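Local coordinates for malonyl CoA-acyl carrier protein transacylase (Synechocystis sp. PCC 6803 substr. Kazusa, PDB 4RR5), which catalyses the transfer of the malonyl group from malonyl-CoA to holo-acyl carrier protein, a step of fatty acid biosynthesis, at residues 14-19 with 46-50; 20-24 with 286-290; 113-117 with 236-240. All coordinates share one frame; numbering follows the deposited sequence.

Interactions 1 and 2 are neighbours: residues 14-19 run straight on into 20-24, and the two contacts, with centres about 14 Å apart, pin successive parts of the loop between strand 3-7 and helix 25-38. The first part leans on residues 46-50, close in sequence; the second meets 286-290, so that a loop near the start of the sequence meets the C-terminal helix. Both lie away from the probable catalytic residues Ser88 and His188. Interaction 3 is the buried one, its centre about 24 Å from that of interaction 1 and about 30 Å from that of interaction 2. It borders the probable active site: the side chain of Arg113 comes within about 3 Å of that of Ser88 and binds an acetate ion.

Interaction 1: 14-19 with 46-50; sequences AVGMGV and CQGDE
Gly16 N donates to Cys46 O across 2.7 Å, a nearly straight bond (171°) that ties two irregular loops together. Gly16 belongs to the type II turn from Ala14 to Met17; at its positive phi a CB would press on the preceding carbonyl oxygen. Val15 CA adds a C-H contact to Cys46 O. The tight part centres on Cys46, which turns its side chain to Met17: SG lies 3.7 Å from Met17 CE, and Cys46 CB packs on Met17 O. With CG between backbone N and carbonyl carbon (chi1 70°), the otherwise extended Met17 runs past SG to Cys62, Leu63 and Ile66 of helix 56-76. Close packing continues at Val19, whose CG2 touches Gln47 CG at 3.5 Å, the two side chains crossing at about a right angle.

The solvent side is looser. Val15 CG2 rests 3.6 Å from Gly48 O and near the CA of Glu50. A water accepts from Val15 N and donates to Glu50 OE2, bridging the loops where Glu50 is exposed. The chemistry is thus graded: sulfur and hydrocarbon in the close-packed part, one direct backbone bond, and a carboxylate at the surface that reaches the other loop through water.

Interaction 2: 20-24 with 286-290; sequences DLLST and QLDDL
Leu21 and Leu287 bring the two backbones closest, their CA atoms 5.9 Å apart, where the end of a 3-10 turn (residues 20-21) faces the first turn of helix 287-291. Gln286 holds the N-cap position of that helix, and its O accepts from Leu290 N. On the other segment Leu21 O takes two donors, Thr24 N and Thr24 OG1, which closes the turn just ahead of helix 25-38.

Asp20 makes the polar link. Its OD2 accepts from Leu287 N at 2.6 Å, met on the syn side and 21° out of the carboxylate plane, with an N-H...O angle of 149°. CG sits between backbone N and carbonyl carbon (chi1 62°), which swings the carboxylate over to the helix start. A water donates to the same OD2 and accepts from Asp288 N, so two successive amides of the first turn are served by one oxygen, one directly and one through water. The carboxylate would probably also be favoured there by the positive end of the helix dipole.

Leu287 is the apolar partner, sliding past Asp20 and Thr24 in the opposite direction. Its CD1 meets Thr24 CG2 at 4.0 Å, while CD2 comes 3.6 Å from Ser23 OG. Leu21 CD2 approaches both Leu287 CD1 and Leu290 CD1, each at 4.4 Å; Leu21 and Leu290 continue onto helix 56-76 at Ile69 and at Leu73 and Leu74.

Thr24 is itself the N-cap of helix 25-38, its OG1 also bonding to Ala27 N. The loop leading into helix 25-38 thus meets the N-terminal turn of the C-terminal helix 287-291, with helix 56-76 beside both: one helix start is capped locally by Thr24, the other receives the carboxylate of Asp20 from a loop far away in sequence.

Interaction 3: 113-117 with 236-240; sequences RSEVM and QQMTG. With ACT (acetate ion), chain B.
Arg113 reaches from helix 103-119 to Gln237, with its guanidinium and the Gln237 amide planes 56° apart and the two side chains crossing at about a right angle. The pair lines the probable active site of the acyltransferase fold, beside the GxSxG nucleophile elbow that appears to hold Ser88. Arg113 NH2 donates to Gln237 OE1 at 2.7 Å, in a bent bond: the donor stands above the carbonyl plane, 61° out of it, rather than on a lone pair. A water lying in the guanidinium plane accepts from Arg113 NE and donates to OE1, so direct and water-mediated bonds both join the two groups. CG anti to the backbone N and an extended chain to NE carry the guanidinium away from its helix. Its NH2 also bonds to Ser88 OG and its NH1 to Gln60 OE1, while Gln237 NE2 is held by Asn218 OD1 and Ser88 O.

Met238 packs against the aliphatic part of Arg113, sliding past it in the opposite direction with CE 3.8 Å from Arg113 CG; its SD touches Val116 CG1 and Met117 CG at 4.1 and 4.2 Å, and it also meets Ser196 and Phe199 of helix 193-204. Met117 SD lies 3.7 Å above one face of the guanidinium, offset toward the rim.

The acetate, probably from the crystallisation liquor, is also bonded to Ser88 OG and occupies a spot where a substrate carboxylate could be held, as arginine does in related malonyltransferases. A leucine in place of Arg113 would probably leave Gln237 OE1 without its direct partner, and the acetate and Ser88 OG without the arginine's bonds. Arg113 NH1 donates to acetate O at 3.1 Å with an angle of 157°, and Met117 CE comes 3.3 Å from its OXT.

Interaction 1: 14-19 with 46-50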
ATOM      1  N   ALA A  14      -3.990  -5.415  11.494  1.00 27.17           N
ATOM      2  CA  ALA A  14      -4.348  -6.387  12.522  1.00 27.74           C
ATOM      3  C   ALA A  14      -4.973  -5.634  13.689  1.00 26.21           C
ATOM      4  O   ALA A  14      -4.763  -4.425  13.835  1.00 25.55           O
ATOM      5  CB  ALA A  14      -3.124  -7.196  12.979  1.00 25.23           C
ATOM      6  N   VAL A  15      -5.748  -6.344  14.504  1.00 22.94           N
ATOM      7  CA  VAL A  15      -6.432  -5.732  15.632  1.00 26.09           C
ATOM      8  C   VAL A  15      -5.389  -5.292  16.658  1.00 24.87           C
ATOM      9  O   VAL A  15      -4.458  -6.024  16.955  1.00 21.96           O
ATOM     10  CB  VAL A  15      -7.464  -6.712  16.270  1.00 34.35           C
ATOM     11  CG1 VAL A  15      -7.956  -6.205  17.638  1.00 27.11           C
ATOM     12  CG2 VAL A  15      -8.637  -6.958  15.321  1.00 23.51           C
ATOM     13  N   GLY A  16      -5.521  -4.072  17.160  1.00 23.03           N
ATOM     14  CA  GLY A  16      -4.600  -3.576  18.145  1.00 19.17           C
ATOM     15  C   GLY A  16      -3.470  -2.781  17.538  1.00 23.40           C
ATOM     16  O   GLY A  16      -2.694  -2.163  18.263  1.00 21.93           O
ATOM     17  N   MET A  17      -3.362  -2.787  16.214  1.00 24.14           N
ATOM     18  CA  MET A  17      -2.287  -2.033  15.572  1.00 25.17           C
ATOM     19  C   MET A  17      -2.377  -0.558  15.953  1.00 23.39           C
ATOM     20  O   MET A  17      -3.472  -0.008  16.113  1.00 21.47           O
ATOM     21  CB  MET A  17      -2.332  -2.196  14.050  1.00 25.35           C
ATOM     22  CG  MET A  17      -3.501  -1.502  13.372  1.00 22.94           C
ATOM     23  SD  MET A  17      -3.579  -1.872  11.613  1.00 25.66           S
ATOM     24  CE  MET A  17      -4.673  -0.559  11.056  1.00 21.52           C
ATOM     25  N   GLY A  18      -1.219   0.062  16.146  1.00 20.69           N
ATOM     26  CA  GLY A  18      -1.146   1.475  16.430  1.00 19.21           C
ATOM     27  C   GLY A  18      -1.479   1.845  17.857  1.00 23.04           C
ATOM     28  O   GLY A  18      -1.171   2.957  18.291  1.00 23.25           O
ATOM     29  N   VAL A  19      -2.094   0.930  18.603  1.00 24.60           N
ATOM     30  CA  VAL A  19      -2.655   1.315  19.895  1.00 25.09           C
ATOM     31  C   VAL A  19      -1.571   1.604  20.921  1.00 22.64           C
ATOM     32  O   VAL A  19      -1.711   2.527  21.720  1.00 24.03           O
ATOM     33  CB  VAL A  19      -3.596   0.269  20.432  1.00 23.68           C
ATOM     34  CG1 VAL A  19      -4.126   0.708  21.762  1.00 24.17           C
ATOM     35  CG2 VAL A  19      -4.741   0.085  19.467  1.00 23.31           C
ATOM     36  N   CYS A  46      -9.307   0.487  15.476  1.00 27.38           N
ATOM     37  CA  CYS A  46      -8.261  -0.530  15.403  1.00 27.90           C
ATOM     38  C   CYS A  46      -8.404  -1.587  16.502  1.00 33.47           C
ATOM     39  O   CYS A  46      -7.743  -2.628  16.473  1.00 28.17           O
ATOM     40  CB  CYS A  46      -6.875   0.118  15.493  1.00 26.81           C
ATOM     41  SG  CYS A  46      -6.325   0.954  13.983  1.00 26.67           S
ATOM     42  N   GLN A  47      -9.251  -1.308  17.484  1.00 29.64           N
ATOM     43  CA  GLN A  47      -9.431  -2.226  18.589  1.00 30.60           C
ATOM     44  C   GLN A  47     -10.761  -2.938  18.487  1.00 34.34           C
ATOM     45  O   GLN A  47     -11.202  -3.594  19.433  1.00 37.08           O
ATOM     46  CB  GLN A  47      -9.354  -1.489  19.906  1.00 26.88           C
ATOM     47  CG  GLN A  47      -7.986  -1.007  20.237  1.00 26.12           C
ATOM     48  CD  GLN A  47      -7.970  -0.353  21.583  1.00 31.13           C
ATOM     49  OE1 GLN A  47      -8.334   0.815  21.720  1.00 34.31           O
ATOM     50  NE2 GLN A  47      -7.593  -1.108  22.598  1.00 30.17           N
ATOM     51  N   GLY A  48     -11.397  -2.791  17.333  1.00 32.13           N
ATOM     52  CA  GLY A  48     -12.698  -3.375  17.103  1.00 37.76           C
ATOM     53  C   GLY A  48     -12.643  -4.769  16.510  1.00 33.72           C
ATOM     54  O   GLY A  48     -11.617  -5.435  16.511  1.00 33.58           O
ATOM     55  N   ASP A  49     -13.782  -5.202  16.007  1.00 34.17           N
ATOM     56  CA  ASP A  49     -13.898  -6.477  15.351  1.00 37.06           C
ATOM     57  C   ASP A  49     -12.937  -6.601  14.175  1.00 39.44           C
ATOM     58  O   ASP A  49     -12.725  -5.645  13.423  1.00 36.96           O
ATOM     59  CB  ASP A  49     -15.335  -6.668  14.878  1.00 42.09           C
ATOM     60  CG  ASP A  49     -15.635  -8.093  14.549  1.00 48.10           C
ATOM     61  OD1 ASP A  49     -15.293  -8.519  13.421  1.00 44.77           O
ATOM     62  OD2 ASP A  49     -16.201  -8.786  15.426  1.00 56.34           O
ATOM     63  N   GLU A  50     -12.367  -7.787  14.017  1.00 39.03           N
ATOM     64  CA  GLU A  50     -11.433  -8.070  12.928  1.00 42.18           C
ATOM     65  C   GLU A  50     -12.025  -7.830  11.525  1.00 41.11           C
ATOM     66  O   GLU A  50     -11.495  -7.037  10.745  1.00 40.09           O
ATOM     67  CB  GLU A  50     -10.955  -9.507  13.063  1.00 44.01           C
ATOM     68  CG  GLU A  50      -9.934  -9.970  12.069  1.00 40.59           C
ATOM     69  CD  GLU A  50      -9.162 -11.169  12.607  1.00 53.92           C
ATOM     70  OE1 GLU A  50      -9.339 -12.288  12.077  1.00 59.90           O
ATOM     71  OE2 GLU A  50      -8.382 -10.987  13.569  1.00 51.52           O
TER
HETATM   72  O   HOH W   1      -6.266  -9.166  13.912  1.00 29.78           O

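Interaction 2: 20-24 with 286-290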
ATOM      1  N   ASP A  20      -0.467   0.873  20.866  1.00 26.32           N
ATOM      2  CA  ASP A  20       0.641   1.145  21.787  1.00 27.03           C
ATOM      3  C   ASP A  20       1.343   2.463  21.484  1.00 25.12           C
ATOM      4  O   ASP A  20       2.117   2.949  22.305  1.00 27.64           O
ATOM      5  CB  ASP A  20       1.674   0.033  21.749  1.00 25.06           C
ATOM      6  CG  ASP A  20       2.305  -0.108  20.391  1.00 30.37           C
ATOM      7  OD1 ASP A  20       1.561  -0.019  19.397  1.00 32.01           O
ATOM      8  OD2 ASP A  20       3.536  -0.288  20.305  1.00 36.03           O
ATOM      9  N   LEU A  21       1.085   3.038  20.310  1.00 25.48           N
ATOM     10  CA  LEU A  21       1.758   4.275  19.904  1.00 23.41           C
ATOM     11  C   LEU A  21       1.243   5.473  20.679  1.00 22.43           C
ATOM     12  O   LEU A  21       1.897   6.512  20.744  1.00 20.94           O
ATOM     13  CB  LEU A  21       1.570   4.521  18.415  1.00 23.17           C
ATOM     14  CG  LEU A  21       2.079   3.404  17.507  1.00 24.82           C
ATOM     15  CD1 LEU A  21       1.751   3.745  16.070  1.00 16.99           C
ATOM     16  CD2 LEU A  21       3.590   3.182  17.714  1.00 21.78           C
ATOM     17  N   LEU A  22       0.074   5.283  21.281  1.00 23.36           N
ATOM     18  CA  LEU A  22      -0.735   6.326  21.904  1.00 22.70           C
ATOM     19  C   LEU A  22      -0.073   7.057  23.093  1.00 22.42           C
ATOM     20  O   LEU A  22      -0.484   8.145  23.481  1.00 22.88           O
ATOM     21  CB  LEU A  22      -2.053   5.689  22.345  1.00 19.72           C
ATOM     22  CG  LEU A  22      -3.198   6.587  22.794  1.00 29.38           C
ATOM     23  CD1 LEU A  22      -3.352   7.806  21.876  1.00 23.61           C
ATOM     24  CD2 LEU A  22      -4.485   5.741  22.824  1.00 23.90           C
ATOM     25  N   SER A  23       0.954   6.463  23.671  1.00 20.37           N
ATOM     26  CA  SER A  23       1.650   7.119  24.757  1.00 22.23           C
ATOM     27  C   SER A  23       2.626   8.197  24.244  1.00 23.66           C
ATOM     28  O   SER A  23       3.116   9.010  25.024  1.00 26.65           O
ATOM     29  CB  SER A  23       2.378   6.073  25.605  1.00 25.37           C
ATOM     30  OG  SER A  23       3.242   5.279  24.805  1.00 23.73           O
ATOM     31  N   THR A  24       2.907   8.215  22.942  1.00 21.23           N
ATOM     32  CA  THR A  24       3.716   9.294  22.364  1.00 23.45           C
ATOM     33  C   THR A  24       2.839  10.534  22.079  1.00 22.27           C
ATOM     34  O   THR A  24       1.668  10.418  21.686  1.00 19.08           O
ATOM     35  CB  THR A  24       4.448   8.849  21.044  1.00 27.02           C
ATOM     36  OG1 THR A  24       3.504   8.688  19.972  1.00 22.81           O
ATOM     37  CG2 THR A  24       5.209   7.536  21.238  1.00 18.30           C
ATOM     38  N   GLN A 286       5.514  -1.166  15.810  1.00 29.63           N
ATOM     39  CA  GLN A 286       5.183  -1.092  17.233  1.00 31.26           C
ATOM     40  C   GLN A 286       6.213  -0.269  17.946  1.00 28.33           C
ATOM     41  O   GLN A 286       7.369  -0.198  17.516  1.00 29.38           O
ATOM     42  CB  GLN A 286       5.121  -2.473  17.886  1.00 27.69           C
ATOM     43  CG  GLN A 286       3.903  -3.261  17.541  1.00 35.91           C
ATOM     44  CD  GLN A 286       3.989  -4.670  18.057  1.00 40.52           C
ATOM     45  OE1 GLN A 286       5.064  -5.124  18.458  1.00 33.19           O
ATOM     46  NE2 GLN A 286       2.852  -5.373  18.069  1.00 36.18           N
ATOM     47  N   LEU A 287       5.786   0.333  19.051  1.00 32.15           N
ATOM     48  CA  LEU A 287       6.672   1.056  19.950  1.00 32.54           C
ATOM     49  C   LEU A 287       7.918   0.225  20.305  1.00 32.63           C
ATOM     50  O   LEU A 287       9.036   0.745  20.325  1.00 31.88           O
ATOM     51  CB  LEU A 287       5.904   1.457  21.214  1.00 23.53           C
ATOM     52  CG  LEU A 287       6.447   2.693  21.919  1.00 27.75           C
ATOM     53  CD1 LEU A 287       6.592   3.833  20.902  1.00 28.13           C
ATOM     54  CD2 LEU A 287       5.528   3.088  23.057  1.00 27.33           C
ATOM     55  N   ASP A 288       7.728  -1.071  20.549  1.00 31.84           N
ATOM     56  CA  ASP A 288       8.850  -1.947  20.884  1.00 34.44           C
ATOM     57  C   ASP A 288       9.916  -1.980  19.791  1.00 37.41           C
ATOM     58  O   ASP A 288      11.110  -2.050  20.088  1.00 41.12           O
ATOM     59  CB  ASP A 288       8.356  -3.366  21.170  1.00 41.84           C
ATOM     60  CG  ASP A 288       9.275  -4.120  22.125  1.00 56.49           C
ATOM     61  OD1 ASP A 288      10.512  -3.877  22.099  1.00 56.72           O
ATOM     62  OD2 ASP A 288       8.754  -4.937  22.916  1.00 52.34           O
ATOM     63  N   ASP A 289       9.482  -1.928  18.532  1.00 35.82           N
ATOM     64  CA  ASP A 289      10.399  -1.846  17.401  1.00 32.16           C
ATOM     65  C   ASP A 289      11.167  -0.540  17.444  1.00 31.62           C
ATOM     66  O   ASP A 289      12.371  -0.507  17.212  1.00 35.65           O
ATOM     67  CB  ASP A 289       9.652  -1.939  16.062  1.00 31.98           C
ATOM     68  CG  ASP A 289       8.777  -3.160  15.964  1.00 30.22           C
ATOM     69  OD1 ASP A 289       9.224  -4.233  16.402  1.00 35.74           O
ATOM     70  OD2 ASP A 289       7.644  -3.045  15.451  1.00 26.26           O
ATOM     71  N   LEU A 290      10.451   0.546  17.706  1.00 30.35           N
ATOM     72  CA  LEU A 290      11.053   1.872  17.680  1.00 33.34           C
ATOM     73  C   LEU A 290      12.159   1.989  18.715  1.00 38.21           C
ATOM     74  O   LEU A 290      13.192   2.631  18.485  1.00 37.43           O
ATOM     75  CB  LEU A 290       9.994   2.943  17.936  1.00 32.44           C
ATOM     76  CG  LEU A 290       9.117   3.368  16.762  1.00 34.61           C
ATOM     77  CD1 LEU A 290       7.897   4.133  17.268  1.00 27.25           C
ATOM     78  CD2 LEU A 290       9.932   4.204  15.776  1.00 30.27           C
TER
HETATM   79  O   HOH W   2       5.098  -2.355  21.331  1.00 36.02           O

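Interaction 3: 113-117 with 236-240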
ATOM      1  N   ARG A 113     -10.612   8.020  -1.346  1.00 25.61           N
ATOM      2  CA  ARG A 113     -10.141   6.888  -2.130  1.00 24.94           C
ATOM      3  C   ARG A 113     -10.794   5.596  -1.670  1.00 28.95           C
ATOM      4  O   ARG A 113     -11.274   4.801  -2.492  1.00 26.50           O
ATOM      5  CB  ARG A 113      -8.626   6.758  -2.027  1.00 21.23           C
ATOM      6  CG  ARG A 113      -8.050   5.641  -2.858  1.00 21.79           C
ATOM      7  CD  ARG A 113      -6.729   5.199  -2.270  1.00 24.01           C
ATOM      8  NE  ARG A 113      -5.877   4.520  -3.238  1.00 19.48           N
ATOM      9  CZ  ARG A 113      -5.426   3.278  -3.092  1.00 23.38           C
ATOM     10  NH1 ARG A 113      -5.738   2.577  -2.015  1.00 25.10           N
ATOM     11  NH2 ARG A 113      -4.643   2.740  -4.016  1.00 23.92           N
ATOM     12  N   SER A 114     -10.813   5.404  -0.348  1.00 27.40           N
ATOM     13  CA  SER A 114     -11.309   4.174   0.259  1.00 25.87           C
ATOM     14  C   SER A 114     -12.831   4.090   0.191  1.00 29.75           C
ATOM     15  O   SER A 114     -13.393   2.989   0.189  1.00 32.97           O
ATOM     16  CB  SER A 114     -10.836   4.052   1.718  1.00 26.48           C
ATOM     17  OG  SER A 114     -11.360   5.087   2.544  1.00 31.03           O
ATOM     18  N   GLU A 115     -13.502   5.237   0.129  1.00 25.61           N
ATOM     19  CA  GLU A 115     -14.952   5.224  -0.054  1.00 30.17           C
ATOM     20  C   GLU A 115     -15.331   4.770  -1.456  1.00 31.57           C
ATOM     21  O   GLU A 115     -16.203   3.911  -1.625  1.00 32.27           O
ATOM     22  CB  GLU A 115     -15.550   6.597   0.233  1.00 30.02           C
ATOM     23  CG  GLU A 115     -15.808   6.805   1.704  1.00 33.65           C
ATOM     24  CD  GLU A 115     -16.031   8.246   2.040  1.00 39.35           C
ATOM     25  OE1 GLU A 115     -16.384   9.018   1.117  1.00 39.68           O
ATOM     26  OE2 GLU A 115     -15.840   8.602   3.220  1.00 40.98           O
ATOM     27  N   VAL A 116     -14.676   5.374  -2.445  1.00 26.46           N
ATOM     28  CA  VAL A 116     -14.794   5.000  -3.842  1.00 27.08           C
ATOM     29  C   VAL A 116     -14.657   3.492  -4.029  1.00 33.92           C
ATOM     30  O   VAL A 116     -15.536   2.854  -4.601  1.00 36.16           O
ATOM     31  CB  VAL A 116     -13.710   5.714  -4.697  1.00 36.90           C
ATOM     32  CG1 VAL A 116     -13.557   5.044  -6.047  1.00 35.74           C
ATOM     33  CG2 VAL A 116     -14.007   7.209  -4.842  1.00 29.13           C
ATOM     34  N   MET A 117     -13.560   2.923  -3.525  1.00 32.97           N
ATOM     35  CA  MET A 117     -13.261   1.508  -3.734  1.00 32.51           C
ATOM     36  C   MET A 117     -14.232   0.610  -2.975  1.00 32.57           C
ATOM     37  O   MET A 117     -14.595  -0.467  -3.456  1.00 34.81           O
ATOM     38  CB  MET A 117     -11.815   1.203  -3.330  1.00 26.24           C
ATOM     39  CG  MET A 117     -10.808   2.015  -4.119  1.00 26.41           C
ATOM     40  SD  MET A 117      -9.117   1.839  -3.540  1.00 24.45           S
ATOM     41  CE  MET A 117      -9.020   0.062  -3.510  1.00 30.40           C
ATOM     42  N   GLN A 236      -2.905   7.371 -11.875  1.00 23.68           N
ATOM     43  CA  GLN A 236      -2.933   6.135 -12.645  1.00 24.44           C
ATOM     44  C   GLN A 236      -3.004   4.862 -11.780  1.00 26.55           C
ATOM     45  O   GLN A 236      -3.266   3.768 -12.284  1.00 25.63           O
ATOM     46  CB  GLN A 236      -1.709   6.082 -13.552  1.00 23.05           C
ATOM     47  CG  GLN A 236      -1.802   7.058 -14.710  1.00 29.26           C
ATOM     48  CD  GLN A 236      -0.475   7.272 -15.411  1.00 33.49           C
ATOM     49  OE1 GLN A 236       0.521   6.628 -15.087  1.00 39.06           O
ATOM     50  NE2 GLN A 236      -0.456   8.178 -16.379  1.00 36.09           N
ATOM     51  N   GLN A 237      -2.798   5.006 -10.475  1.00 27.40           N
ATOM     52  CA  GLN A 237      -2.572   3.845  -9.628  1.00 25.63           C
ATOM     53  C   GLN A 237      -3.805   2.970  -9.450  1.00 24.69           C
ATOM     54  O   GLN A 237      -3.694   1.753  -9.342  1.00 22.55           O
ATOM     55  CB  GLN A 237      -2.074   4.287  -8.259  1.00 25.27           C
ATOM     56  CG  GLN A 237      -1.762   3.143  -7.313  1.00 25.62           C
ATOM     57  CD  GLN A 237      -1.871   3.570  -5.882  1.00 22.88           C
ATOM     58  OE1 GLN A 237      -2.866   4.195  -5.493  1.00 24.98           O
ATOM     59  NE2 GLN A 237      -0.851   3.262  -5.088  1.00 17.15           N
ATOM     60  N   MET A 238      -4.981   3.584  -9.420  1.00 20.81           N
ATOM     61  CA  MET A 238      -6.139   2.832  -9.000  1.00 24.27           C
ATOM     62  C   MET A 238      -6.583   1.809 -10.045  1.00 26.63           C
ATOM     63  O   MET A 238      -7.142   0.763  -9.692  1.00 31.34           O
ATOM     64  CB  MET A 238      -7.293   3.768  -8.655  1.00 29.42           C
ATOM     65  CG  MET A 238      -8.450   3.025  -8.004  1.00 30.50           C
ATOM     66  SD  MET A 238      -9.869   4.050  -7.654  1.00 36.19           S
ATOM     67  CE  MET A 238      -9.174   5.134  -6.407  1.00 27.79           C
ATOM     68  N   THR A 239      -6.340   2.102 -11.322  1.00 25.69           N
ATOM     69  CA  THR A 239      -6.702   1.181 -12.405  1.00 27.92           C
ATOM     70  C   THR A 239      -5.520   0.336 -12.868  1.00 28.64           C
ATOM     71  O   THR A 239      -5.664  -0.565 -13.702  1.00 29.37           O
ATOM     72  CB  THR A 239      -7.251   1.925 -13.618  1.00 25.42           C
ATOM     73  OG1 THR A 239      -6.334   2.968 -13.981  1.00 25.70           O
ATOM     74  CG2 THR A 239      -8.612   2.519 -13.302  1.00 26.59           C
ATOM     75  N   GLY A 240      -4.355   0.627 -12.306  1.00 25.52           N
ATOM     76  CA  GLY A 240      -3.124   0.041 -12.768  1.00 22.05           C
ATOM     77  C   GLY A 240      -2.544  -0.917 -11.773  1.00 24.57           C
ATOM     78  O   GLY A 240      -2.979  -0.976 -10.625  1.00 26.33           O
TER
HETATM   79  C   ACT B 301      -6.235  -1.488  -2.117  1.00 36.66           C
HETATM   80  O   ACT B 301      -5.494  -0.499  -1.834  1.00 28.61           O
HETATM   81  OXT ACT B 301      -7.220  -1.701  -1.362  1.00 34.63           O
HETATM   82  CH3 ACT B 301      -5.978  -2.399  -3.291  1.00 34.68           C
HETATM   83  O   HOH W   3      -4.881   5.735  -5.929  1.00 20.98           O